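Local coordinates for xylose isomerase domain protein (PDB 3U0H) that is probably a sugar isomerase or related enzyme of the xylose isomerase-like TIM-barrel family, its substrate and exact reaction not established, at residues Glu214-Asp226 with Val247-Gly259. Residues are numbered along the deposited sequence; the frame is centred on the assembly and turned at random. Where two conformers were deposited one is given.
Sequences EDAHDGKRLLPGD and VAAEVLHETPLDG. With EDO (1,2-ethanediol), chain D.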
loop_
_atom_site.group_PDB
_atom_site.type_symbol
_atom_site.label_atom_id
_atom_site.label_comp_id
_atom_site.label_asym_id
_atom_site.label_seq_id
_atom_site.Cartn_x
_atom_site.Cartn_y
_atom_site.Cartn_z
ATOM N N GLU A 214 -22.586 25.933 -23.184
ATOM C CA GLU A 214 -22.090 25.262 -24.423
ATOM C C GLU A 214 -21.140 26.121 -25.220
ATOM O O GLU A 214 -20.444 25.593 -26.093
ATOM C CB GLU A 214 -23.198 24.895 -25.424
ATOM C CG GLU A 214 -24.445 24.302 -24.845
ATOM C CD GLU A 214 -25.363 25.416 -24.425
ATOM O OE1 GLU A 214 -25.953 26.051 -25.359
ATOM O OE2 GLU A 214 -25.434 25.654 -23.174
ATOM N N ASP A 215 -21.159 27.433 -24.978
ATOM C CA ASP A 215 -20.455 28.401 -25.806
ATOM C C ASP A 215 -19.140 28.906 -25.199
ATOM O O ASP A 215 -18.146 29.204 -25.924
ATOM C CB ASP A 215 -21.376 29.602 -26.046
ATOM C CG ASP A 215 -22.688 29.233 -26.775
ATOM O OD1 ASP A 215 -22.683 28.203 -27.491
ATOM O OD2 ASP A 215 -23.704 29.990 -26.627
ATOM N N ALA A 216 -19.131 28.994 -23.868
ATOM C CA ALA A 216 -18.057 29.644 -23.167
ATOM C C ALA A 216 -16.707 29.041 -23.604
ATOM O O ALA A 216 -16.588 27.810 -23.795
ATOM C CB ALA A 216 -18.286 29.577 -21.658
ATOM N N HIS A 217 -15.738 29.924 -23.879
ATOM C CA HIS A 217 -14.383 29.507 -24.279
ATOM C C HIS A 217 -13.399 29.596 -23.146
ATOM O O HIS A 217 -13.306 30.604 -22.467
ATOM C CB HIS A 217 -13.890 30.320 -25.449
ATOM C CG HIS A 217 -12.711 29.705 -26.167
ATOM N ND1 HIS A 217 -11.462 29.674 -25.626
ATOM C CD2 HIS A 217 -12.597 29.162 -27.460
ATOM C CE1 HIS A 217 -10.594 29.106 -26.521
ATOM N NE2 HIS A 217 -11.295 28.791 -27.637
ATOM N N ASP A 218 -12.650 28.521 -22.974
ATOM C CA ASP A 218 -11.713 28.337 -21.886
ATOM C C ASP A 218 -10.700 29.419 -21.743
ATOM O O ASP A 218 -10.222 29.674 -20.621
ATOM C CB ASP A 218 -10.978 27.022 -22.085
ATOM C CG ASP A 218 -10.130 26.670 -20.941
ATOM O OD1 ASP A 218 -10.638 26.541 -19.806
ATOM O OD2 ASP A 218 -8.930 26.528 -21.171
ATOM N N GLY A 219 -10.395 30.035 -22.881
ATOM C CA GLY A 219 -9.269 30.941 -23.069
ATOM C C GLY A 219 -9.721 32.387 -23.089
ATOM O O GLY A 219 -8.894 33.270 -23.166
ATOM N N LYS A 220 -11.033 32.610 -23.010
ATOM C CA LYS A 220 -11.665 33.942 -23.145
ATOM C C LYS A 220 -12.657 34.246 -21.988
ATOM O O LYS A 220 -13.856 34.286 -22.184
ATOM C CB LYS A 220 -12.405 34.037 -24.497
ATOM C CG LYS A 220 -11.534 33.617 -25.653
ATOM C CD LYS A 220 -12.189 33.751 -27.024
ATOM C CE LYS A 220 -11.522 32.818 -28.030
ATOM N NZ LYS A 220 -12.336 32.603 -29.254
ATOM N N ARG A 221 -12.108 34.403 -20.784
ATOM C CA ARG A 221 -12.857 34.556 -19.553
ATOM C C ARG A 221 -12.963 36.022 -19.071
ATOM O O ARG A 221 -12.287 36.930 -19.539
ATOM C CB ARG A 221 -12.203 33.711 -18.425
ATOM C CG ARG A 221 -11.818 32.251 -18.773
ATOM C CD ARG A 221 -11.443 31.447 -17.527
ATOM N NE ARG A 221 -11.088 30.098 -17.895
ATOM C CZ ARG A 221 -10.692 29.165 -17.034
ATOM N NH1 ARG A 221 -10.573 29.464 -15.734
ATOM N NH2 ARG A 221 -10.431 27.938 -17.474
ATOM N N LEU A 222 -13.846 36.241 -18.117
ATOM C CA LEU A 222 -14.127 37.583 -17.605
ATOM C C LEU A 222 -13.788 37.613 -16.098
ATOM O O LEU A 222 -13.564 36.555 -15.454
ATOM C CB LEU A 222 -15.590 37.900 -17.846
ATOM C CG LEU A 222 -16.105 38.156 -19.263
ATOM C CD1 LEU A 222 -17.523 38.721 -19.188
ATOM C CD2 LEU A 222 -15.217 39.119 -20.047
ATOM N N LEU A 223 -13.720 38.826 -15.565
ATOM C CA LEU A 223 -13.484 39.047 -14.159
ATOM C C LEU A 223 -14.648 38.556 -13.371
ATOM O O LEU A 223 -15.787 38.808 -13.774
ATOM C CB LEU A 223 -13.375 40.528 -13.855
ATOM C CG LEU A 223 -12.288 41.294 -14.599
ATOM C CD1 LEU A 223 -12.251 42.753 -14.084
ATOM C CD2 LEU A 223 -10.957 40.555 -14.444
ATOM N N PRO A 224 -14.382 37.916 -12.208
ATOM C CA PRO A 224 -15.495 37.511 -11.331
ATOM C C PRO A 224 -16.539 38.622 -11.203
ATOM O O PRO A 224 -16.187 39.771 -10.908
ATOM C CB PRO A 224 -14.819 37.280 -9.992
ATOM C CG PRO A 224 -13.403 36.967 -10.341
ATOM C CD PRO A 224 -13.085 37.827 -11.516
ATOM N N GLY A 225 -17.799 38.289 -11.473
ATOM C CA GLY A 225 -18.865 39.262 -11.406
ATOM C C GLY A 225 -19.173 40.125 -12.639
ATOM O O GLY A 225 -20.121 40.905 -12.601
ATOM N N ASP A 226 -18.424 40.024 -13.731
ATOM C CA ASP A 226 -18.852 40.734 -14.969
ATOM C C ASP A 226 -19.776 39.880 -15.890
ATOM O O ASP A 226 -20.189 40.312 -16.938
ATOM C CB ASP A 226 -17.631 41.233 -15.718
ATOM C CG ASP A 226 -16.882 42.342 -14.968
ATOM O OD1 ASP A 226 -17.511 43.076 -14.182
ATOM O OD2 ASP A 226 -15.655 42.503 -15.187
ATOM N N VAL A 247 -9.130 31.401 -2.825
ATOM C CA VAL A 247 -9.932 31.413 -4.038
ATOM C C VAL A 247 -9.272 32.348 -5.028
ATOM O O VAL A 247 -9.290 33.580 -4.858
ATOM C CB VAL A 247 -11.330 31.901 -3.699
ATOM C CG1 VAL A 247 -12.208 31.991 -4.916
ATOM C CG2 VAL A 247 -11.945 31.018 -2.597
ATOM N N ALA A 248 -8.703 31.765 -6.084
ATOM C CA ALA A 248 -7.945 32.550 -7.064
ATOM C C ALA A 248 -8.752 32.926 -8.274
ATOM O O ALA A 248 -9.440 32.084 -8.850
ATOM C CB ALA A 248 -6.729 31.793 -7.499
ATOM N N ALA A 249 -8.653 34.189 -8.682
ATOM C CA ALA A 249 -9.311 34.645 -9.908
ATOM C C ALA A 249 -8.422 34.331 -11.114
ATOM O O ALA A 249 -7.630 35.187 -11.546
ATOM C CB ALA A 249 -9.608 36.121 -9.833
ATOM N N GLU A 250 -8.518 33.099 -11.616
ATOM C CA GLU A 250 -7.870 32.684 -12.898
ATOM C C GLU A 250 -8.754 33.154 -14.062
ATOM O O GLU A 250 -9.784 32.529 -14.361
ATOM C CB GLU A 250 -7.613 31.161 -12.999
ATOM C CG GLU A 250 -6.804 30.766 -14.280
ATOM C CD GLU A 250 -6.468 29.277 -14.445
ATOM O OE1 GLU A 250 -7.372 28.423 -14.636
ATOM O OE2 GLU A 250 -5.259 28.948 -14.441
ATOM N N VAL A 251 -8.361 34.271 -14.686
ATOM C CA VAL A 251 -9.133 34.866 -15.777
ATOM C C VAL A 251 -8.322 34.759 -17.058
ATOM O O VAL A 251 -7.703 35.730 -17.470
ATOM C CB VAL A 251 -9.561 36.305 -15.451
ATOM C CG1 VAL A 251 -10.324 36.911 -16.611
ATOM C CG2 VAL A 251 -10.438 36.301 -14.194
ATOM N N LEU A 252 -8.264 33.552 -17.635
ATOM C CA LEU A 252 -7.479 33.349 -18.834
ATOM C C LEU A 252 -8.098 34.246 -19.916
ATOM O O LEU A 252 -9.299 34.393 -19.965
ATOM C CB LEU A 252 -7.448 31.876 -19.278
ATOM C CG LEU A 252 -6.906 30.853 -18.265
ATOM C CD1 LEU A 252 -6.895 29.456 -18.877
ATOM C CD2 LEU A 252 -5.498 31.160 -17.791
ATOM N N HIS A 253 -7.278 34.875 -20.741
ATOM C CA HIS A 253 -7.780 35.806 -21.756
ATOM C C HIS A 253 -6.819 35.872 -22.933
ATOM O O HIS A 253 -5.605 35.659 -22.762
ATOM C CB HIS A 253 -7.954 37.172 -21.117
ATOM C CG HIS A 253 -6.687 37.710 -20.513
ATOM N ND1 HIS A 253 -6.249 37.327 -19.295
ATOM C CD2 HIS A 253 -5.710 38.592 -21.038
ATOM C CE1 HIS A 253 -5.078 37.952 -19.025
ATOM N NE2 HIS A 253 -4.743 38.726 -20.098
ATOM N N GLU A 254 -7.319 36.142 -24.143
ATOM C CA GLU A 254 -6.422 36.201 -25.346
ATOM C C GLU A 254 -5.935 37.618 -25.662
ATOM O O GLU A 254 -4.909 37.814 -26.344
ATOM C CB GLU A 254 -7.126 35.623 -26.583
ATOM C CG GLU A 254 -7.401 34.133 -26.479
ATOM C CD GLU A 254 -7.906 33.506 -27.781
ATOM O OE1 GLU A 254 -8.115 34.210 -28.822
ATOM O OE2 GLU A 254 -8.079 32.263 -27.738
ATOM N N THR A 255 -6.681 38.574 -25.119
ATOM C CA THR A 255 -6.491 39.974 -25.385
ATOM C C THR A 255 -6.463 40.775 -24.076
ATOM O O THR A 255 -7.043 40.378 -23.116
ATOM C CB THR A 255 -7.664 40.467 -26.258
ATOM O OG1 THR A 255 -8.902 40.005 -25.698
ATOM C CG2 THR A 255 -7.524 39.929 -27.707
ATOM N N PRO A 256 -5.784 41.929 -24.059
ATOM C CA PRO A 256 -5.808 42.748 -22.878
ATOM C C PRO A 256 -7.178 42.821 -22.210
ATOM O O PRO A 256 -8.177 43.189 -22.859
ATOM C CB PRO A 256 -5.442 44.123 -23.414
ATOM C CG PRO A 256 -4.524 43.835 -24.531
ATOM C CD PRO A 256 -4.884 42.486 -25.077
ATOM N N LEU A 257 -7.204 42.445 -20.930
ATOM C CA LEU A 257 -8.364 42.681 -20.041
ATOM C C LEU A 257 -8.526 44.212 -19.782
ATOM O O LEU A 257 -7.570 44.972 -19.965
ATOM C CB LEU A 257 -8.189 41.939 -18.701
ATOM C CG LEU A 257 -8.269 40.395 -18.522
ATOM C CD1 LEU A 257 -7.655 39.951 -17.205
ATOM C CD2 LEU A 257 -9.703 39.904 -18.580
ATOM N N ASP A 258 -9.707 44.641 -19.331
ATOM C CA ASP A 258 -10.016 46.072 -19.158
ATOM C C ASP A 258 -9.293 46.682 -17.934
ATOM O O ASP A 258 -9.264 46.035 -16.879
ATOM C CB ASP A 258 -11.546 46.233 -19.007
ATOM C CG ASP A 258 -12.098 47.463 -19.723
ATOM O OD1 ASP A 258 -11.465 48.546 -19.641
ATOM O OD2 ASP A 258 -13.183 47.348 -20.358
ATOM N N GLY A 259 -8.730 47.900 -18.060
ATOM C CA GLY A 259 -8.137 48.654 -16.910
ATOM C C GLY A 259 -6.600 48.593 -16.779
ATOM O O GLY A 259 -5.904 48.428 -17.778
HETATM C C1 EDO D . -6.601 25.275 -17.811
HETATM O O1 EDO D . -6.184 26.244 -18.776
HETATM C C2 EDO D . -7.722 24.496 -18.481
HETATM O O2 EDO D . -8.963 25.137 -18.178
#
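At the carboxyl end of a TIM barrel, the loop after strand 201-206 lies against the chain leaving strand 246-249, and Arg221 joins the two. Its backbone N gives Leu252 O a nearly straight hydrogen bond (2.9 Å, 160° at the hydrogen). With CG anti to the carbonyl carbon (chi1 -47°) and the chain extended to NE, the side chain runs alongside Leu252, whose CD1 lies over one guanidinium face. Arginine suits this place because its planar head can serve several acceptors: NE meets Asp218 O, NH2 lies 2.7 Å from Asp218 OD1 in a salt bridge, and NH1 makes a weak bond to Glu250 O. Glu250 OE1, 3.5 Å from Arg221 NH1 but well out of the guanidinium plane, adds charge attraction, and Asp179 extends the network. In TIM-barrel enzymes the active site lies at this barrel end; a 1,2-ethanediol, probably from the crystallisation liquor, donates from O2 to Asp218 OD1. A leucine in place of Arg221 would probably leave the carboxylates of Asp218 and Glu250 without their shared positive partner. Further along, compact apolar groups fit a close approach: Pro224 CG rests 3.9 Å from Ala249 CB, while Val251 CG1 faces Leu223 CD2 at 4.3 Å.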